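Alr1585 protein (Nostoc sp., PDB 5C2I) probably uses its bound haem to oxidise dyes and similar substrates with hydrogen peroxide, as a DyP-type peroxidase that assembles as a tetramer of two asymmetric dimers. Local coordinates at residues I165-Q168 / I169-K172; Q63-A66 / Q67-T71; R217-N221 / N222-D226. The protein carries 1 engineered substitution. All coordinates share one frame; numbering follows the deposited sequence.

Interaction 1 of 3, residues I165-Q168 / I169-K172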
# COMPACT_ATOMS: atom_id res chain seq x y z
N ILE A 165 14.74 7.82 20.61
CA ILE A 165 15.00 7.27 21.92
C ILE A 165 16.47 6.86 22.01
O ILE A 165 17.14 7.14 22.99
CB ILE A 165 14.07 6.06 22.21
CG1 ILE A 165 12.68 6.61 22.45
CG2 ILE A 165 14.55 5.32 23.46
CD1 ILE A 165 11.59 5.56 22.45
N VAL A 166 16.99 6.23 20.95
CA VAL A 166 18.41 5.91 20.91
C VAL A 166 19.29 7.19 21.04
O VAL A 166 20.24 7.20 21.81
CB VAL A 166 18.78 5.13 19.65
CG1 VAL A 166 20.29 5.08 19.46
CG2 VAL A 166 18.24 3.71 19.75
N ASN A 167 18.94 8.25 20.32
CA ASN A 167 19.71 9.47 20.40
C ASN A 167 19.66 10.10 21.81
O ASN A 167 20.64 10.69 22.25
CB ASN A 167 19.24 10.51 19.36
CG ASN A 167 19.60 10.09 17.96
OD1 ASN A 167 20.51 9.26 17.77
ND2 ASN A 167 18.93 10.65 16.99
N GLN A 168 18.54 9.95 22.50
CA GLN A 168 18.48 10.37 23.89
C GLN A 168 19.38 9.51 24.79
O GLN A 168 20.18 10.04 25.54
CB GLN A 168 17.05 10.28 24.39
CG GLN A 168 16.84 10.83 25.78
CD GLN A 168 15.36 10.89 26.14
OE1 GLN A 168 14.48 10.86 25.27
NE2 GLN A 168 15.08 10.95 27.42
N ILE A 169 19.25 8.20 24.68
CA ILE A 169 20.05 7.27 25.46
C ILE A 169 21.55 7.54 25.26
O ILE A 169 22.33 7.55 26.23
CB ILE A 169 19.72 5.80 25.11
CG1 ILE A 169 18.34 5.43 25.66
CG2 ILE A 169 20.82 4.86 25.59
CD1 ILE A 169 17.78 4.19 25.05
N THR A 170 21.97 7.80 24.02
CA THR A 170 23.38 7.94 23.73
C THR A 170 24.04 9.21 24.30
O THR A 170 25.27 9.27 24.35
CB THR A 170 23.70 7.78 22.23
OG1 THR A 170 22.95 8.72 21.47
CG2 THR A 170 23.34 6.38 21.78
N GLN A 171 23.26 10.21 24.70
CA GLN A 171 23.86 11.42 25.22
C GLN A 171 24.67 11.15 26.47
O GLN A 171 25.83 11.58 26.52
CB GLN A 171 22.83 12.50 25.51
CG GLN A 171 22.22 13.04 24.23
CD GLN A 171 21.95 14.52 24.30
OE1 GLN A 171 22.84 15.31 24.64
NE2 GLN A 171 20.77 14.90 23.92
N LYS A 172 24.08 10.47 27.45
CA LYS A 172 24.83 10.18 28.67
C LYS A 172 25.81 9.05 28.41
O LYS A 172 26.88 9.02 29.00
CB LYS A 172 23.90 9.86 29.83
CG LYS A 172 23.27 11.12 30.40
CD LYS A 172 22.69 10.94 31.79
CE LYS A 172 22.30 12.29 32.36
NZ LYS A 172 21.49 12.19 33.61
O HOH W 1 22.92 8.31 18.78
O HOH W 2 19.81 13.60 22.02
O HOH W 3 21.19 10.37 27.89
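I165 opens the contact with a nearly straight bond of the helix backbone: I169 N donates to I165 O at 2.9 Å with an N-H...O angle of 174°. On the same pair, the CG2 branch of I165 meets the terminal CD1 of I169 at 3.8 Å, an apolar touch one turn apart. V166 O takes the amide of T170 and also lies near its hydroxyl. With chi1 at 56°, T170 OG1 sits between its own backbone N and carbonyl carbon and turns back up the helix, 3.1 Å from both V166 O and N167 O. The methyl CG2 of T170 meanwhile rests against V166 CG1. N167 joins that hydroxyl through a water, which donates to N167 OD1 and lies 2.7 Å from T170 OG1, while N167 ND2 bonds to D184 of the second subunit. At Q168 the regular pattern changes. Its carbonyl receives Q171 N at 3.2 Å from above the carbonyl plane, whereas K172 N stands 4.4 Å from Q168 O, and a water bridges those two atoms. The water spans a local widening of helix 159-176, which continues through it and lays V166 and T170 on strands 42-50 and 177-189, the helix-on-antiparallel-sheet packing of the DyP dimeric alpha+beta barrel domain.

Interaction 2 of 3, residues Q63-A66 / Q67-T71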
# COMPACT_ATOMS: atom_id res chain seq x y z
N GLN A 63 23.79 0.81 35.60
CA GLN A 63 22.73 0.72 36.59
C GLN A 63 21.49 1.49 36.13
O GLN A 63 20.36 0.98 36.22
CB GLN A 63 23.25 1.22 37.93
CG GLN A 63 22.21 1.22 39.04
CD GLN A 63 22.70 1.87 40.34
OE1 GLN A 63 23.24 3.00 40.36
NE2 GLN A 63 22.51 1.19 41.43
N SER A 64 21.69 2.73 35.67
CA SER A 64 20.55 3.57 35.26
C SER A 64 19.88 2.96 34.05
O SER A 64 18.66 2.96 33.96
CB SER A 64 20.95 5.03 34.96
OG SER A 64 21.66 5.05 33.70
N PHE A 65 20.67 2.42 33.12
CA PHE A 65 20.10 1.75 31.95
C PHE A 65 19.29 0.52 32.31
O PHE A 65 18.19 0.31 31.77
CB PHE A 65 21.20 1.37 30.96
CG PHE A 65 20.67 0.87 29.65
CD1 PHE A 65 20.16 1.75 28.71
CD2 PHE A 65 20.69 -0.46 29.36
CE1 PHE A 65 19.64 1.29 27.50
CE2 PHE A 65 20.22 -0.92 28.12
CZ PHE A 65 19.66 -0.04 27.21
N ALA A 66 19.78 -0.27 33.25
CA ALA A 66 19.03 -1.40 33.74
C ALA A 66 17.76 -1.00 34.49
O ALA A 66 16.74 -1.67 34.33
CB ALA A 66 19.92 -2.24 34.64
N GLN A 67 17.81 0.10 35.25
CA GLN A 67 16.62 0.54 35.96
C GLN A 67 15.57 1.07 35.01
O GLN A 67 14.38 0.88 35.22
CB GLN A 67 16.96 1.62 36.99
CG GLN A 67 17.72 1.08 38.18
CD GLN A 67 18.38 2.17 39.02
OE1 GLN A 67 18.59 3.31 38.56
NE2 GLN A 67 18.74 1.82 40.25
N THR A 68 16.00 1.79 33.97
CA THR A 68 15.08 2.55 33.12
C THR A 68 14.59 1.78 31.90
O THR A 68 13.42 1.90 31.51
CB THR A 68 15.73 3.86 32.66
OG1 THR A 68 16.13 4.58 33.83
CG2 THR A 68 14.75 4.73 31.92
N TYR A 69 15.48 1.03 31.26
CA TYR A 69 15.18 0.49 29.93
C TYR A 69 15.12 -1.02 29.78
O TYR A 69 14.36 -1.50 28.95
CB TYR A 69 16.23 1.02 28.92
CG TYR A 69 16.05 2.50 28.65
CD1 TYR A 69 15.05 2.94 27.81
CD2 TYR A 69 16.89 3.44 29.22
CE1 TYR A 69 14.86 4.31 27.57
CE2 TYR A 69 16.74 4.79 28.96
CZ TYR A 69 15.72 5.22 28.13
OH TYR A 69 15.55 6.55 27.87
N ILE A 70 15.98 -1.75 30.48
CA ILE A 70 16.11 -3.18 30.15
C ILE A 70 14.77 -3.88 30.36
O ILE A 70 14.10 -3.71 31.39
CB ILE A 70 17.25 -3.87 30.94
CG1 ILE A 70 18.61 -3.29 30.48
CG2 ILE A 70 17.23 -5.36 30.70
CD1 ILE A 70 19.81 -3.83 31.21
N THR A 71 14.43 -4.72 29.40
CA THR A 71 13.18 -5.45 29.39
C THR A 71 13.40 -6.85 29.95
O THR A 71 14.16 -7.61 29.39
CB THR A 71 12.67 -5.58 27.95
OG1 THR A 71 12.66 -4.29 27.32
CG2 THR A 71 11.25 -6.15 27.90
O HOH W 4 14.88 -3.45 34.03
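S64 O is gripped twice by T68: the amide N donates at 2.9 Å and the hydroxyl OG1 at 3.0 Å, the two arriving from opposite faces of the carbonyl plane. The hydroxyl reaches back because chi1 of T68, -56°, sets OG1 beside its own backbone N. F65 O is doubly held as well, by Y69 N at 2.9 Å and, more loosely, by I70 N at 3.3 Å; this pairing of i+4 and i+5 donors on one acceptor marks the last turn of the helix. A water then donates to both A66 O and I70 O. Among the side chains, Y69 lays its CB over one face of the F65 ring, a CH-pi contact 4.0 Å from the ring centroid. The two rings have planes 30° apart but are slid so far, with centroids separated by 5.5 Å, that they scarcely overlap. I70 CG1 approaches F65 CD2 at 3.7 Å, and its CD1 presses on CA and CB of A66. Farther up, Q63 and Q67 run alongside each other with amide planes 15° apart, Q67 NE2 lying close to Q63 CG, while Q63 NE2 bonds to K465 O. The arrangement is that of a helix C-terminus: helix 55-68 unwinds here, with F65 and I70 packed on strand 93-98 of the barrel domain's antiparallel sheet and A66 and I70 against helix 461-465.

Interaction 3 of 3, residues R217-N221 / N222-D226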
# COMPACT_ATOMS: atom_id res chain seq x y z
N ARG A 217 1.00 -22.50 19.84
CA ARG A 217 0.86 -22.06 18.45
C ARG A 217 1.53 -23.06 17.53
O ARG A 217 0.97 -23.43 16.52
CB ARG A 217 1.50 -20.69 18.22
CG ARG A 217 1.30 -20.11 16.81
CD ARG A 217 2.22 -18.91 16.51
NE ARG A 217 3.61 -19.36 16.51
CZ ARG A 217 4.55 -19.02 17.39
NH1 ARG A 217 4.31 -18.14 18.34
NH2 ARG A 217 5.75 -19.55 17.30
N GLU A 218 2.76 -23.44 17.84
CA GLU A 218 3.48 -24.35 16.99
C GLU A 218 2.86 -25.73 16.97
O GLU A 218 2.77 -26.35 15.90
CB GLU A 218 4.95 -24.39 17.34
CG GLU A 218 5.63 -23.05 17.08
CD GLU A 218 5.86 -22.76 15.59
OE1 GLU A 218 6.05 -23.72 14.83
OE2 GLU A 218 5.88 -21.57 15.20
N ARG A 219 2.36 -26.20 18.10
CA ARG A 219 1.72 -27.50 18.17
C ARG A 219 0.48 -27.61 17.26
O ARG A 219 0.31 -28.65 16.57
CB ARG A 219 1.34 -27.85 19.60
CG ARG A 219 0.87 -29.28 19.84
CD ARG A 219 0.31 -29.46 21.22
NE ARG A 219 1.29 -29.60 22.25
CZ ARG A 219 1.28 -28.91 23.39
NH1 ARG A 219 0.34 -28.04 23.70
NH2 ARG A 219 2.24 -29.13 24.26
N VAL A 220 -0.40 -26.60 17.32
CA VAL A 220 -1.62 -26.66 16.53
C VAL A 220 -1.28 -26.59 15.05
O VAL A 220 -1.98 -27.19 14.25
CB VAL A 220 -2.64 -25.58 16.94
CG1 VAL A 220 -2.27 -24.25 16.36
CG2 VAL A 220 -4.04 -26.00 16.46
N ASN A 221 -0.18 -25.96 14.68
CA ASN A 221 0.23 -25.85 13.26
C ASN A 221 1.19 -26.91 12.77
O ASN A 221 1.53 -26.93 11.61
CB ASN A 221 0.78 -24.45 12.99
CG ASN A 221 -0.32 -23.40 13.08
OD1 ASN A 221 -1.31 -23.48 12.36
ND2 ASN A 221 -0.20 -22.49 14.02
N ASN A 222 1.60 -27.79 13.66
CA ASN A 222 2.51 -28.87 13.33
C ASN A 222 2.05 -30.22 13.80
O ASN A 222 2.87 -31.05 14.23
CB ASN A 222 3.93 -28.57 13.79
CG ASN A 222 4.58 -27.48 12.97
OD1 ASN A 222 4.99 -27.74 11.85
ND2 ASN A 222 4.62 -26.26 13.47
N CYS A 223 0.74 -30.48 13.65
CA CYS A 223 0.21 -31.83 13.74
C CYS A 223 0.52 -32.46 15.10
O CYS A 223 0.87 -33.65 15.16
CB CYS A 223 0.79 -32.71 12.62
SG CYS A 223 0.74 -31.93 10.97
N ASP A 224 0.38 -31.67 16.16
CA ASP A 224 0.66 -32.14 17.51
C ASP A 224 2.13 -32.62 17.71
O ASP A 224 2.39 -33.48 18.56
CB ASP A 224 -0.28 -33.26 17.87
CG ASP A 224 -0.44 -33.46 19.40
OD1 ASP A 224 -0.27 -32.53 20.21
OD2 ASP A 224 -0.73 -34.62 19.77
N PHE A 225 3.04 -32.08 16.93
CA PHE A 225 4.51 -32.42 17.00
C PHE A 225 4.76 -33.90 16.72
O PHE A 225 5.66 -34.48 17.29
CB PHE A 225 5.10 -32.10 18.40
CG PHE A 225 5.01 -30.66 18.81
CD1 PHE A 225 5.12 -29.61 17.89
CD2 PHE A 225 4.89 -30.33 20.17
CE1 PHE A 225 5.04 -28.29 18.32
CE2 PHE A 225 4.81 -29.02 20.59
CZ PHE A 225 4.91 -27.99 19.66
N ASP A 226 3.93 -34.54 15.90
CA ASP A 226 4.05 -36.00 15.75
C ASP A 226 5.31 -36.47 15.00
O ASP A 226 5.64 -37.65 15.08
CB ASP A 226 2.77 -36.65 15.25
CG ASP A 226 2.37 -36.29 13.85
OD1 ASP A 226 3.13 -35.76 13.06
OD2 ASP A 226 1.20 -36.64 13.54
O HOH W 5 -1.29 -28.99 12.31
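R219 O receives D224 N at 3.0 Å, an i+5 bond that closes the end of helix 212-221 over a left-handed helical turn. Evidence for that turn is three successive residues, C223, D224 and F225, with phi close to +60° and psi also positive, between 28° and 42°. The inner bond of a Schellman motif is absent: a water accepts from C223 N at 2.9 Å and donates to V220 O at 2.7 Å instead. N222 packs its side chain back along the helix, ND2 giving a bond of 3.1 Å to E218 O, while its OD1 takes N312 N. An alanine in place of N222 would remove both bonds and would probably leave E218 O without its side-chain donor and the turn less firmly tied to N312. F225 is folded over R219, whose CB stands 3.9 Å from the ring centroid above one face. D224 OD1 lies alongside the aliphatic part of R219, and its salt bridge with R219 NE is long, at 3.9 Å; R219 NH1 pairs with D13. Earlier in the helix, R217 NH2 meets the anti lone pair of E218 OE2 at 2.9 Å, in the guanidinium plane. C223, whose side chain starts away from the helix segment, forms a disulfide from its SG to C223 SG of the third subunit.

Interactions 1 and 2 are neighbours: their centres lie about 13 Å apart, and they touch directly. I169 CG1 packs on Y69 CZ at 3.6 Å, and I169 CG2 comes to 4.2 Å from F65 CE1, joining helix 159-176 to the end of helix 55-68 within the DyP dimeric alpha+beta barrel domain. Interaction 3 stands apart, its centre about 43 Å from that of interaction 1 and about 37 Å from that of interaction 2. In interaction 3 the side chain of E218 is about 10 Å from the haem. Interactions 1 and 3 also face different subunits: the former meets the second subunit, the latter the third, whereas interaction 2 touches neither.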